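L0028 (Mitochondria associated protein) (Escherichia coli, PDB 3GCG) is a type III secretion effector of the WxxxE family that probably acts as a guanine nucleotide exchange factor for the Rho-family GTPase Cdc42. Local coordinates at residues I18-L23 with Q140-R145; Q26-V31 with G38-W43; R81-A86 with A157-A162. All coordinates share one frame; numbering follows the deposited sequence.

Contact 1 (I18-L23 with Q140-R145)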
ATOM      1  N   ILE B  18       4.872 -25.650   1.818  1.00 31.62           N
ATOM      2  CA  ILE B  18       5.862 -24.729   2.327  1.00 29.99           C
ATOM      3  C   ILE B  18       5.863 -24.826   3.844  1.00 29.24           C
ATOM      4  O   ILE B  18       4.832 -25.101   4.449  1.00 29.92           O
ATOM      5  CB  ILE B  18       5.542 -23.287   1.857  1.00 31.77           C
ATOM      6  CG1 ILE B  18       6.784 -22.404   1.998  1.00 32.48           C
ATOM      7  CG2 ILE B  18       4.370 -22.725   2.640  1.00 30.64           C
ATOM      8  CD1 ILE B  18       6.662 -21.066   1.305  1.00 35.13           C
ATOM      9  N   ASN B  19       7.027 -24.628   4.454  1.00 29.01           N
ATOM     10  CA  ASN B  19       7.164 -24.701   5.908  1.00 29.37           C
ATOM     11  C   ASN B  19       6.847 -23.340   6.533  1.00 29.12           C
ATOM     12  O   ASN B  19       7.738 -22.506   6.716  1.00 30.88           O
ATOM     13  CB  ASN B  19       8.594 -25.115   6.272  1.00 29.77           C
ATOM     14  CG  ASN B  19       8.780 -25.330   7.758  1.00 29.75           C
ATOM     15  OD1 ASN B  19       8.159 -24.653   8.568  1.00 30.33           O
ATOM     16  ND2 ASN B  19       9.656 -26.266   8.125  1.00 31.18           N
ATOM     17  N   HIS B  20       5.577 -23.126   6.860  1.00 28.04           N
ATOM     18  CA  HIS B  20       5.122 -21.871   7.461  1.00 26.04           C
ATOM     19  C   HIS B  20       5.941 -21.498   8.690  1.00 25.68           C
ATOM     20  O   HIS B  20       6.141 -20.314   8.984  1.00 24.46           O
ATOM     21  CB  HIS B  20       3.647 -21.997   7.822  1.00 24.86           C
ATOM     22  CG  HIS B  20       2.789 -22.387   6.663  1.00 24.49           C
ATOM     23  ND1 HIS B  20       2.371 -21.482   5.712  1.00 25.63           N
ATOM     24  CD2 HIS B  20       2.340 -23.598   6.254  1.00 24.93           C
ATOM     25  CE1 HIS B  20       1.705 -22.118   4.765  1.00 24.77           C
ATOM     26  NE2 HIS B  20       1.673 -23.403   5.069  1.00 24.26           N
ATOM     27  N   GLY B  21       6.421 -22.513   9.402  1.00 26.04           N
ATOM     28  CA  GLY B  21       7.236 -22.274  10.578  1.00 25.16           C
ATOM     29  C   GLY B  21       8.557 -21.610  10.235  1.00 26.19           C
ATOM     30  O   GLY B  21       8.987 -20.693  10.936  1.00 26.40           O
ATOM     31  N   LYS B  22       9.215 -22.074   9.173  1.00 26.66           N
ATOM     32  CA  LYS B  22      10.486 -21.482   8.756  1.00 28.53           C
ATOM     33  C   LYS B  22      10.248 -20.071   8.262  1.00 26.60           C
ATOM     34  O   LYS B  22      11.057 -19.180   8.494  1.00 26.78           O
ATOM     35  CB  LYS B  22      11.155 -22.300   7.640  1.00 31.98           C
ATOM     36  CG  LYS B  22      11.873 -23.549   8.141  1.00 39.16           C
ATOM     37  CD  LYS B  22      12.633 -24.272   7.035  1.00 41.97           C
ATOM     38  CE  LYS B  22      13.469 -25.406   7.630  1.00 45.04           C
ATOM     39  NZ  LYS B  22      14.267 -26.149   6.614  1.00 48.70           N
ATOM     40  N   LEU B  23       9.135 -19.872   7.566  1.00 27.03           N
ATOM     41  CA  LEU B  23       8.809 -18.546   7.061  1.00 27.38           C
ATOM     42  C   LEU B  23       8.666 -17.586   8.228  1.00 26.81           C
ATOM     43  O   LEU B  23       9.267 -16.513   8.232  1.00 26.89           O
ATOM     44  CB  LEU B  23       7.509 -18.580   6.254  1.00 26.20           C
ATOM     45  CG  LEU B  23       7.685 -18.987   4.788  1.00 24.98           C
ATOM     46  CD1 LEU B  23       6.341 -19.223   4.135  1.00 20.12           C
ATOM     47  CD2 LEU B  23       8.462 -17.889   4.060  1.00 23.48           C
ATOM     48  N   GLN B 140      -2.161 -15.645   5.070  1.00 24.56           N
ATOM     49  CA  GLN B 140      -3.321 -15.999   5.875  1.00 28.66           C
ATOM     50  C   GLN B 140      -2.940 -17.183   6.749  1.00 29.46           C
ATOM     51  O   GLN B 140      -3.299 -17.243   7.926  1.00 28.10           O
ATOM     52  CB  GLN B 140      -4.516 -16.382   4.997  1.00 29.72           C
ATOM     53  CG  GLN B 140      -5.718 -16.832   5.810  1.00 32.78           C
ATOM     54  CD  GLN B 140      -6.880 -17.275   4.952  1.00 33.55           C
ATOM     55  OE1 GLN B 140      -7.424 -16.492   4.174  1.00 37.92           O
ATOM     56  NE2 GLN B 140      -7.270 -18.536   5.091  1.00 33.29           N
ATOM     57  N   GLU B 141      -2.206 -18.123   6.159  1.00 29.65           N
ATOM     58  CA  GLU B 141      -1.768 -19.303   6.885  1.00 31.17           C
ATOM     59  C   GLU B 141      -0.783 -18.892   7.983  1.00 30.74           C
ATOM     60  O   GLU B 141      -0.828 -19.419   9.092  1.00 31.40           O
ATOM     61  CB  GLU B 141      -1.140 -20.310   5.911  1.00 32.47           C
ATOM     62  CG  GLU B 141      -2.100 -20.730   4.789  1.00 35.97           C
ATOM     63  CD  GLU B 141      -1.516 -21.754   3.814  1.00 38.92           C
ATOM     64  OE1 GLU B 141      -0.430 -21.507   3.245  1.00 41.21           O
ATOM     65  OE2 GLU B 141      -2.155 -22.808   3.600  1.00 41.64           O
ATOM     66  N   ILE B 142       0.085 -17.927   7.685  1.00 29.94           N
ATOM     67  CA  ILE B 142       1.067 -17.455   8.658  1.00 27.82           C
ATOM     68  C   ILE B 142       0.395 -16.696   9.784  1.00 28.76           C
ATOM     69  O   ILE B 142       0.820 -16.769  10.940  1.00 29.26           O
ATOM     70  CB  ILE B 142       2.117 -16.546   8.003  1.00 26.38           C
ATOM     71  CG1 ILE B 142       3.089 -17.403   7.192  1.00 27.82           C
ATOM     72  CG2 ILE B 142       2.863 -15.743   9.062  1.00 28.18           C
ATOM     73  CD1 ILE B 142       4.204 -16.622   6.540  1.00 29.01           C
ATOM     74  N   PHE B 143      -0.656 -15.965   9.440  1.00 27.65           N
ATOM     75  CA  PHE B 143      -1.401 -15.195  10.418  1.00 27.47           C
ATOM     76  C   PHE B 143      -2.114 -16.105  11.418  1.00 28.06           C
ATOM     77  O   PHE B 143      -2.014 -15.914  12.630  1.00 28.05           O
ATOM     78  CB  PHE B 143      -2.441 -14.320   9.712  1.00 26.22           C
ATOM     79  CG  PHE B 143      -3.386 -13.624  10.654  1.00 25.89           C
ATOM     80  CD1 PHE B 143      -2.950 -12.559  11.440  1.00 24.95           C
ATOM     81  CD2 PHE B 143      -4.707 -14.050  10.769  1.00 25.04           C
ATOM     82  CE1 PHE B 143      -3.810 -11.921  12.328  1.00 25.50           C
ATOM     83  CE2 PHE B 143      -5.587 -13.422  11.656  1.00 27.13           C
ATOM     84  CZ  PHE B 143      -5.137 -12.351  12.440  1.00 28.63           C
ATOM     85  N   GLU B 144      -2.840 -17.090  10.900  1.00 27.94           N
ATOM     86  CA  GLU B 144      -3.601 -18.008  11.743  1.00 30.70           C
ATOM     87  C   GLU B 144      -2.780 -18.920  12.650  1.00 32.16           C
ATOM     88  O   GLU B 144      -3.296 -19.440  13.631  1.00 33.39           O
ATOM     89  CB  GLU B 144      -4.542 -18.851  10.877  1.00 28.07           C
ATOM     90  CG  GLU B 144      -5.486 -18.005  10.044  1.00 27.25           C
ATOM     91  CD  GLU B 144      -6.498 -18.827   9.280  1.00 27.59           C
ATOM     92  OE1 GLU B 144      -6.125 -19.891   8.740  1.00 29.84           O
ATOM     93  OE2 GLU B 144      -7.667 -18.399   9.208  1.00 27.53           O
ATOM     94  N   ARG B 145      -1.506 -19.115  12.338  1.00 34.58           N
ATOM     95  CA  ARG B 145      -0.676 -19.971  13.172  1.00 37.24           C
ATOM     96  C   ARG B 145       0.029 -19.193  14.276  1.00 37.45           C
ATOM     97  O   ARG B 145       0.426 -19.762  15.295  1.00 38.34           O
ATOM     98  CB  ARG B 145       0.355 -20.699  12.316  1.00 38.57           C
ATOM     99  CG  ARG B 145      -0.276 -21.490  11.193  1.00 42.78           C
ATOM    100  CD  ARG B 145       0.677 -22.525  10.644  1.00 45.90           C
ATOM    101  NE  ARG B 145       0.027 -23.377   9.658  1.00 50.14           N
ATOM    102  CZ  ARG B 145       0.569 -24.479   9.155  1.00 52.88           C
ATOM    103  NH1 ARG B 145       1.778 -24.866   9.550  1.00 53.34           N
ATOM    104  NH2 ARG B 145      -0.099 -25.194   8.258  1.00 53.66           N
TER
HETATM  105  O   HOH W   1       3.980 -25.699   7.681  1.00 36.13           O
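His-20 of 18-23 packs against Glu-141, Ile-142 and Arg-145 of 140-145, a largely buried contact joining the start of helix 20-32 to the last turns of helix 124-146. It is formed mainly by side chains, the imidazole lying alongside Glu-141 and Arg-145, and CA atoms come as near as 6.1 Å, between His-20 and Ile-142. One face of the ring is covered from within its own segment by Ile-18 CG2. The side chain of Arg-145, extended from CG to NE, and that of His-20 cross at about a right angle. His-20 CD2 sits over one face of the guanidinium, toward its rim, 3.5 Å from Arg-145 CZ, while the planes of ring and guanidinium are turned 50° apart. The carboxylate of Glu-141 is nearly upright to the imidazole; the approach of OE1 to the ring is modelled too close for a bond to be read from it, but Glu-141 CB to His-20 ND1, at 3.7 Å, is ordinary packing. That ND1 is buried and has no polar partner in the model. In the all-helical WxxxE fold, where helical bundles form a V, this contact brings the N-terminal helix onto a long helix far along the chain. Deeper in, Leu-23 CB meets Ile-142 CD1 at 3.9 Å, and both side chains also touch Leu-104 of helix 99-105. Asn-19 is the N-cap, its OD1 accepting from Lys-22 N (2.9 Å) with the donor above the carbonyl plane. Toward the outer side, one water accepts from His-20 N at 3.1 Å and, weakly, from Arg-145 NH1, tying the start of one helix to the other's arginine.

Contact 2 (Q26-V31 with G38-W43)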
ATOM      1  N   GLN B  26      11.787 -16.499   9.672  1.00 24.81           N
ATOM      2  CA  GLN B  26      12.472 -15.556   8.796  1.00 23.07           C
ATOM      3  C   GLN B  26      11.777 -14.192   8.859  1.00 21.19           C
ATOM      4  O   GLN B  26      12.416 -13.152   8.742  1.00 19.12           O
ATOM      5  CB  GLN B  26      12.502 -16.100   7.364  1.00 23.88           C
ATOM      6  CG  GLN B  26      13.465 -17.277   7.188  1.00 24.83           C
ATOM      7  CD  GLN B  26      13.522 -17.799   5.757  1.00 25.68           C
ATOM      8  OE1 GLN B  26      13.231 -17.073   4.806  1.00 24.07           O
ATOM      9  NE2 GLN B  26      13.918 -19.056   5.601  1.00 23.25           N
ATOM     10  N   LEU B  27      10.463 -14.204   9.057  1.00 20.79           N
ATOM     11  CA  LEU B  27       9.708 -12.958   9.165  1.00 22.01           C
ATOM     12  C   LEU B  27      10.091 -12.299  10.499  1.00 21.09           C
ATOM     13  O   LEU B  27      10.355 -11.102  10.561  1.00 18.95           O
ATOM     14  CB  LEU B  27       8.210 -13.252   9.149  1.00 21.35           C
ATOM     15  CG  LEU B  27       7.196 -12.111   8.992  1.00 24.17           C
ATOM     16  CD1 LEU B  27       5.943 -12.497   9.754  1.00 22.02           C
ATOM     17  CD2 LEU B  27       7.726 -10.788   9.513  1.00 22.21           C
ATOM     18  N   LEU B  28      10.125 -13.097  11.563  1.00 22.59           N
ATOM     19  CA  LEU B  28      10.479 -12.588  12.887  1.00 24.52           C
ATOM     20  C   LEU B  28      11.898 -12.036  12.901  1.00 25.53           C
ATOM     21  O   LEU B  28      12.162 -11.000  13.514  1.00 26.00           O
ATOM     22  CB  LEU B  28      10.325 -13.696  13.931  1.00 23.06           C
ATOM     23  CG  LEU B  28       8.864 -14.108  14.124  1.00 25.77           C
ATOM     24  CD1 LEU B  28       8.763 -15.305  15.054  1.00 23.06           C
ATOM     25  CD2 LEU B  28       8.078 -12.923  14.672  1.00 24.16           C
ATOM     26  N   GLN B  29      12.810 -12.727  12.224  1.00 25.90           N
ATOM     27  CA  GLN B  29      14.192 -12.268  12.157  1.00 27.42           C
ATOM     28  C   GLN B  29      14.245 -10.885  11.535  1.00 26.04           C
ATOM     29  O   GLN B  29      14.955 -10.006  12.025  1.00 25.05           O
ATOM     30  CB  GLN B  29      15.052 -13.214  11.314  1.00 28.42           C
ATOM     31  CG  GLN B  29      15.421 -14.514  11.993  1.00 31.81           C
ATOM     32  CD  GLN B  29      16.503 -15.256  11.237  1.00 33.26           C
ATOM     33  OE1 GLN B  29      17.598 -14.722  11.015  1.00 33.41           O
ATOM     34  NE2 GLN B  29      16.210 -16.493  10.833  1.00 31.24           N
ATOM     35  N   ALA B  30      13.499 -10.701  10.447  1.00 24.25           N
ATOM     36  CA  ALA B  30      13.467  -9.416   9.752  1.00 24.71           C
ATOM     37  C   ALA B  30      12.950  -8.331  10.689  1.00 23.80           C
ATOM     38  O   ALA B  30      13.455  -7.208  10.702  1.00 24.07           O
ATOM     39  CB  ALA B  30      12.579  -9.512   8.505  1.00 24.60           C
ATOM     40  N   VAL B  31      11.944  -8.672  11.482  1.00 25.57           N
ATOM     41  CA  VAL B  31      11.378  -7.717  12.432  1.00 27.81           C
ATOM     42  C   VAL B  31      12.440  -7.278  13.449  1.00 29.28           C
ATOM     43  O   VAL B  31      12.563  -6.094  13.769  1.00 24.81           O
ATOM     44  CB  VAL B  31      10.187  -8.342  13.201  1.00 27.91           C
ATOM     45  CG1 VAL B  31       9.707  -7.384  14.282  1.00 26.00           C
ATOM     46  CG2 VAL B  31       9.056  -8.681  12.234  1.00 27.45           C
ATOM     47  N   GLY B  38      15.728  -7.011  19.571  1.00 41.45           N
ATOM     48  CA  GLY B  38      15.015  -7.952  18.727  1.00 38.73           C
ATOM     49  C   GLY B  38      13.555  -8.056  19.103  1.00 37.62           C
ATOM     50  O   GLY B  38      12.935  -9.106  18.936  1.00 38.93           O
ATOM     51  N   ASP B  39      13.006  -6.964  19.621  1.00 36.14           N
ATOM     52  CA  ASP B  39      11.605  -6.924  20.024  1.00 34.54           C
ATOM     53  C   ASP B  39      10.704  -7.241  18.838  1.00 33.62           C
ATOM     54  O   ASP B  39      11.014  -6.887  17.703  1.00 33.18           O
ATOM     55  CB  ASP B  39      11.258  -5.534  20.570  1.00 35.64           C
ATOM     56  CG  ASP B  39       9.777  -5.371  20.855  1.00 36.46           C
ATOM     57  OD1 ASP B  39       9.128  -4.531  20.192  1.00 36.72           O
ATOM     58  OD2 ASP B  39       9.263  -6.087  21.743  1.00 36.09           O
ATOM     59  N   THR B  40       9.592  -7.912  19.102  1.00 33.38           N
ATOM     60  CA  THR B  40       8.648  -8.253  18.046  1.00 34.54           C
ATOM     61  C   THR B  40       7.229  -7.999  18.543  1.00 34.47           C
ATOM     62  O   THR B  40       6.258  -8.228  17.819  1.00 31.81           O
ATOM     63  CB  THR B  40       8.772  -9.744  17.629  1.00 35.05           C
ATOM     64  OG1 THR B  40       8.536 -10.586  18.767  1.00 35.62           O
ATOM     65  CG2 THR B  40      10.155 -10.032  17.070  1.00 34.19           C
ATOM     66  N   GLN B  41       7.130  -7.518  19.781  1.00 34.78           N
ATOM     67  CA  GLN B  41       5.845  -7.235  20.420  1.00 35.82           C
ATOM     68  C   GLN B  41       5.076  -6.135  19.700  1.00 32.76           C
ATOM     69  O   GLN B  41       3.901  -6.287  19.376  1.00 32.97           O
ATOM     70  CB  GLN B  41       6.058  -6.794  21.868  1.00 39.10           C
ATOM     71  CG  GLN B  41       7.057  -7.611  22.665  1.00 46.43           C
ATOM     72  CD  GLN B  41       7.403  -6.943  23.995  1.00 50.54           C
ATOM     73  OE1 GLN B  41       7.807  -5.774  24.031  1.00 53.45           O
ATOM     74  NE2 GLN B  41       7.245  -7.680  25.092  1.00 51.94           N
ATOM     75  N   GLN B  42       5.738  -5.010  19.476  1.00 30.92           N
ATOM     76  CA  GLN B  42       5.095  -3.895  18.806  1.00 28.53           C
ATOM     77  C   GLN B  42       4.661  -4.321  17.410  1.00 25.97           C
ATOM     78  O   GLN B  42       3.519  -4.087  17.010  1.00 24.48           O
ATOM     79  CB  GLN B  42       6.049  -2.708  18.753  1.00 30.23           C
ATOM     80  CG  GLN B  42       6.490  -2.262  20.136  1.00 32.75           C
ATOM     81  CD  GLN B  42       5.317  -2.114  21.087  1.00 34.22           C
ATOM     82  OE1 GLN B  42       4.444  -1.273  20.880  1.00 35.42           O
ATOM     83  NE2 GLN B  42       5.287  -2.943  22.130  1.00 34.49           N
ATOM     84  N   TRP B  43       5.567  -4.967  16.681  1.00 21.41           N
ATOM     85  CA  TRP B  43       5.245  -5.447  15.347  1.00 20.17           C
ATOM     86  C   TRP B  43       4.002  -6.340  15.399  1.00 19.47           C
ATOM     87  O   TRP B  43       3.093  -6.200  14.577  1.00 17.84           O
ATOM     88  CB  TRP B  43       6.404  -6.254  14.751  1.00 18.60           C
ATOM     89  CG  TRP B  43       5.998  -6.941  13.485  1.00 17.40           C
ATOM     90  CD1 TRP B  43       5.898  -6.377  12.241  1.00 17.78           C
ATOM     91  CD2 TRP B  43       5.507  -8.280  13.357  1.00 17.14           C
ATOM     92  NE1 TRP B  43       5.375  -7.281  11.351  1.00 15.78           N
ATOM     93  CE2 TRP B  43       5.133  -8.461  12.006  1.00 17.54           C
ATOM     94  CE3 TRP B  43       5.362  -9.354  14.248  1.00 16.32           C
ATOM     95  CZ2 TRP B  43       4.602  -9.664  11.529  1.00 13.67           C
ATOM     96  CZ3 TRP B  43       4.835 -10.547  13.774  1.00 15.96           C
ATOM     97  CH2 TRP B  43       4.470 -10.693  12.422  1.00 18.20           C
TER
HETATM   98  O   HOH W   2      12.540  -5.257  16.399  1.00 32.55           O
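Val-31 lays a methyl group almost squarely over the indole of Trp-43: CG2 lies 3.7 Å from the centroid of the five-membered ring and only 9° off its normal, a CH-pi contact. Trp-43 is the tryptophan of the WxxxE motif after which this effector family is known, and here it stands in the first turn of helix 41-67, facing the C-terminal half of helix 20-32. With CG anti to the backbone N (chi1 170°), the indole is carried out toward helix 20-32. The other branch of Val-31, anti to its own backbone N, is used separately: CG1 rests on Trp-43 CB at 3.5 Å and also touches Thr-40 CG2 and the carbonyl oxygen of Asp-39. At the six-membered end of the indole, Leu-27 CD1 approaches CH2 to 3.5 Å, and Leu-28 CD2 reaches CZ3 at 4.1 Å, both obliquely. The polar end of the indole is satisfied elsewhere, NE1 being hydrogen-bonded to Ser-99 OG, which would limit the rotation of the ring that the valine covers. Leu-27 and Trp-43 also pack on apolar side chains of a second protein of the assembly, so the contact lies beside that interface. Before the helix, Asp-39 forms an Asx turn, its OD2 accepting from Gln-41 N, although the position of that oxygen is less certain. A single water fastens the two backbones, donating to Val-31 O at 2.8 Å and to Asp-39 O at 2.6 Å.

Contact 3 (R81-A86 with A157-A162)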
ATOM      1  N   ARG B  81     -16.630  -0.981  14.589  1.00 25.45           N
ATOM      2  CA  ARG B  81     -16.733  -1.040  16.042  1.00 28.65           C
ATOM      3  C   ARG B  81     -17.431  -2.337  16.446  1.00 28.96           C
ATOM      4  O   ARG B  81     -17.064  -2.972  17.441  1.00 28.21           O
ATOM      5  CB  ARG B  81     -17.518   0.157  16.585  1.00 32.78           C
ATOM      6  CG  ARG B  81     -16.900   0.779  17.838  1.00 41.28           C
ATOM      7  CD  ARG B  81     -16.370  -0.288  18.810  1.00 45.94           C
ATOM      8  NE  ARG B  81     -15.679   0.302  19.957  1.00 51.74           N
ATOM      9  CZ  ARG B  81     -14.930  -0.379  20.822  1.00 53.89           C
ATOM     10  NH1 ARG B  81     -14.763  -1.689  20.681  1.00 55.11           N
ATOM     11  NH2 ARG B  81     -14.346   0.250  21.835  1.00 54.65           N
ATOM     12  N   ALA B  82     -18.435  -2.735  15.664  1.00 27.29           N
ATOM     13  CA  ALA B  82     -19.164  -3.966  15.940  1.00 25.57           C
ATOM     14  C   ALA B  82     -18.205  -5.147  15.864  1.00 25.25           C
ATOM     15  O   ALA B  82     -18.190  -6.006  16.746  1.00 26.45           O
ATOM     16  CB  ALA B  82     -20.300  -4.141  14.941  1.00 24.53           C
ATOM     17  N   VAL B  83     -17.393  -5.188  14.816  1.00 25.38           N
ATOM     18  CA  VAL B  83     -16.432  -6.275  14.677  1.00 26.00           C
ATOM     19  C   VAL B  83     -15.393  -6.143  15.770  1.00 27.01           C
ATOM     20  O   VAL B  83     -14.864  -7.135  16.263  1.00 26.86           O
ATOM     21  CB  VAL B  83     -15.718  -6.234  13.324  1.00 24.47           C
ATOM     22  CG1 VAL B  83     -14.559  -7.219  13.322  1.00 22.77           C
ATOM     23  CG2 VAL B  83     -16.699  -6.578  12.220  1.00 26.19           C
ATOM     24  N   GLU B  84     -15.117  -4.897  16.141  1.00 28.61           N
ATOM     25  CA  GLU B  84     -14.143  -4.581  17.174  1.00 31.47           C
ATOM     26  C   GLU B  84     -14.610  -5.152  18.513  1.00 32.05           C
ATOM     27  O   GLU B  84     -13.835  -5.795  19.223  1.00 31.27           O
ATOM     28  CB  GLU B  84     -13.976  -3.058  17.256  1.00 33.62           C
ATOM     29  CG  GLU B  84     -12.770  -2.570  18.031  1.00 35.72           C
ATOM     30  CD  GLU B  84     -12.433  -1.115  17.716  1.00 38.12           C
ATOM     31  OE1 GLU B  84     -13.326  -0.247  17.847  1.00 41.08           O
ATOM     32  OE2 GLU B  84     -11.276  -0.838  17.337  1.00 36.19           O
ATOM     33  N   ASN B  85     -15.882  -4.932  18.846  1.00 32.06           N
ATOM     34  CA  ASN B  85     -16.437  -5.439  20.098  1.00 32.10           C
ATOM     35  C   ASN B  85     -16.483  -6.957  20.103  1.00 31.38           C
ATOM     36  O   ASN B  85     -16.103  -7.590  21.081  1.00 31.39           O
ATOM     37  CB  ASN B  85     -17.860  -4.919  20.327  1.00 35.13           C
ATOM     38  CG  ASN B  85     -17.930  -3.412  20.421  1.00 37.50           C
ATOM     39  OD1 ASN B  85     -17.003  -2.765  20.901  1.00 38.83           O
ATOM     40  ND2 ASN B  85     -19.047  -2.843  19.976  1.00 38.85           N
ATOM     41  N   ALA B  86     -16.964  -7.536  19.009  1.00 31.67           N
ATOM     42  CA  ALA B  86     -17.081  -8.985  18.888  1.00 31.50           C
ATOM     43  C   ALA B  86     -15.748  -9.710  19.025  1.00 32.07           C
ATOM     44  O   ALA B  86     -15.685 -10.803  19.586  1.00 32.41           O
ATOM     45  CB  ALA B  86     -17.728  -9.344  17.556  1.00 31.77           C
ATOM     46  N   ALA B 157     -17.074 -14.019   8.779  1.00 20.96           N
ATOM     47  CA  ALA B 157     -18.450 -14.311   9.182  1.00 20.77           C
ATOM     48  C   ALA B 157     -18.968 -13.241  10.144  1.00 21.07           C
ATOM     49  O   ALA B 157     -20.066 -12.718   9.976  1.00 17.07           O
ATOM     50  CB  ALA B 157     -18.518 -15.693   9.836  1.00 20.47           C
ATOM     51  N   ILE B 158     -18.167 -12.925  11.156  1.00 21.08           N
ATOM     52  CA  ILE B 158     -18.541 -11.905  12.118  1.00 21.51           C
ATOM     53  C   ILE B 158     -18.823 -10.590  11.389  1.00 21.29           C
ATOM     54  O   ILE B 158     -19.809  -9.913  11.677  1.00 21.25           O
ATOM     55  CB  ILE B 158     -17.415 -11.692  13.144  1.00 23.83           C
ATOM     56  CG1 ILE B 158     -17.265 -12.952  14.004  1.00 21.94           C
ATOM     57  CG2 ILE B 158     -17.703 -10.458  13.987  1.00 23.17           C
ATOM     58  CD1 ILE B 158     -16.132 -12.876  15.012  1.00 24.63           C
ATOM     59  N   THR B 159     -17.962 -10.242  10.435  1.00 20.47           N
ATOM     60  CA  THR B 159     -18.134  -9.012   9.662  1.00 21.11           C
ATOM     61  C   THR B 159     -19.427  -9.058   8.847  1.00 21.96           C
ATOM     62  O   THR B 159     -20.200  -8.098   8.842  1.00 20.07           O
ATOM     63  CB  THR B 159     -16.947  -8.783   8.701  1.00 21.31           C
ATOM     64  OG1 THR B 159     -15.731  -8.688   9.454  1.00 20.58           O
ATOM     65  CG2 THR B 159     -17.147  -7.507   7.893  1.00 18.60           C
ATOM     66  N   GLN B 160     -19.653 -10.175   8.158  1.00 22.81           N
ATOM     67  CA  GLN B 160     -20.856 -10.355   7.347  1.00 24.45           C
ATOM     68  C   GLN B 160     -22.102 -10.088   8.187  1.00 23.78           C
ATOM     69  O   GLN B 160     -23.061  -9.455   7.732  1.00 24.08           O
ATOM     70  CB  GLN B 160     -20.925 -11.787   6.792  1.00 28.00           C
ATOM     71  CG  GLN B 160     -19.949 -12.078   5.667  1.00 34.47           C
ATOM     72  CD  GLN B 160     -20.059 -13.502   5.143  1.00 37.79           C
ATOM     73  OE1 GLN B 160     -19.860 -14.468   5.886  1.00 39.45           O
ATOM     74  NE2 GLN B 160     -20.369 -13.640   3.854  1.00 39.10           N
ATOM     75  N   ASN B 161     -22.076 -10.586   9.417  1.00 21.23           N
ATOM     76  CA  ASN B 161     -23.187 -10.423  10.341  1.00 21.23           C
ATOM     77  C   ASN B 161     -23.316  -8.961  10.765  1.00 20.74           C
ATOM     78  O   ASN B 161     -24.404  -8.506  11.106  1.00 21.39           O
ATOM     79  CB  ASN B 161     -22.976 -11.314  11.570  1.00 22.44           C
ATOM     80  CG  ASN B 161     -24.283 -11.746  12.202  1.00 26.27           C
ATOM     81  OD1 ASN B 161     -24.635 -11.301  13.296  1.00 28.99           O
ATOM     82  ND2 ASN B 161     -25.017 -12.613  11.509  1.00 23.66           N
ATOM     83  N   ALA B 162     -22.201  -8.233  10.756  1.00 19.98           N
ATOM     84  CA  ALA B 162     -22.217  -6.816  11.116  1.00 19.56           C
ATOM     85  C   ALA B 162     -22.845  -6.061   9.950  1.00 19.21           C
ATOM     86  O   ALA B 162     -23.721  -5.215  10.136  1.00 19.51           O
ATOM     87  CB  ALA B 162     -20.794  -6.312  11.363  1.00 18.86           C
TER
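Thr-159 OG1 is hydrogen-bonded to Ile-155 O, one turn back in its own helix, and in the same position it meets Val-83 CG2 of the facing helix at 3.6 Å. Its chi1 of -60° sets OG1 beside the backbone N, on the side of that preceding turn. The hydroxyl's polar need is thus met within helix 152-166, and what it makes across the interface is a van der Waals contact. Val-83 CG2, anti to its own carbonyl carbon, is the branch that does the touching; besides Thr-159 OG1 it reaches Ala-162 CB at 4.2 Å and, more loosely, Ile-158 CG2. Ala-82 CB faces Ala-162 CB at 4.2 Å. The CA atoms of Val-83 and Thr-159 are 6.0 Å apart. On the more exposed side, Ala-86 CB rests against Ile-158 CG2 at 3.7 Å. The local axes pass 9.3 Å apart, with directions 136° from each other, nearer antiparallel than parallel. Val-56 of helix 41-67 touches both Val-83 and Thr-159 and closes a third side, an arrangement consistent with a helical bundle of the V-shaped WxxxE-effector fold.

Overall arrangement
Contacts 1 and 2 share helix 20-32, using its start and its later turns, with centres 15 Å apart; contact 2 is nested in the sequence loop that contact 1 closes. Contact 3 stands apart, its centre 25 Å from that of contact 1 and 29 Å from that of contact 2, and its nearest atoms lie about 10 Å and 15 Å from theirs. Helix 41-67 ties the two regions together: its beginning carries Trp-43 of contact 2, and Val-56 further on packs against contact 3. Of the three, only contact 2 is touched by the second protein of the assembly, probably the GTPase partner, although helix 20-32 of contact 1 meets it further along.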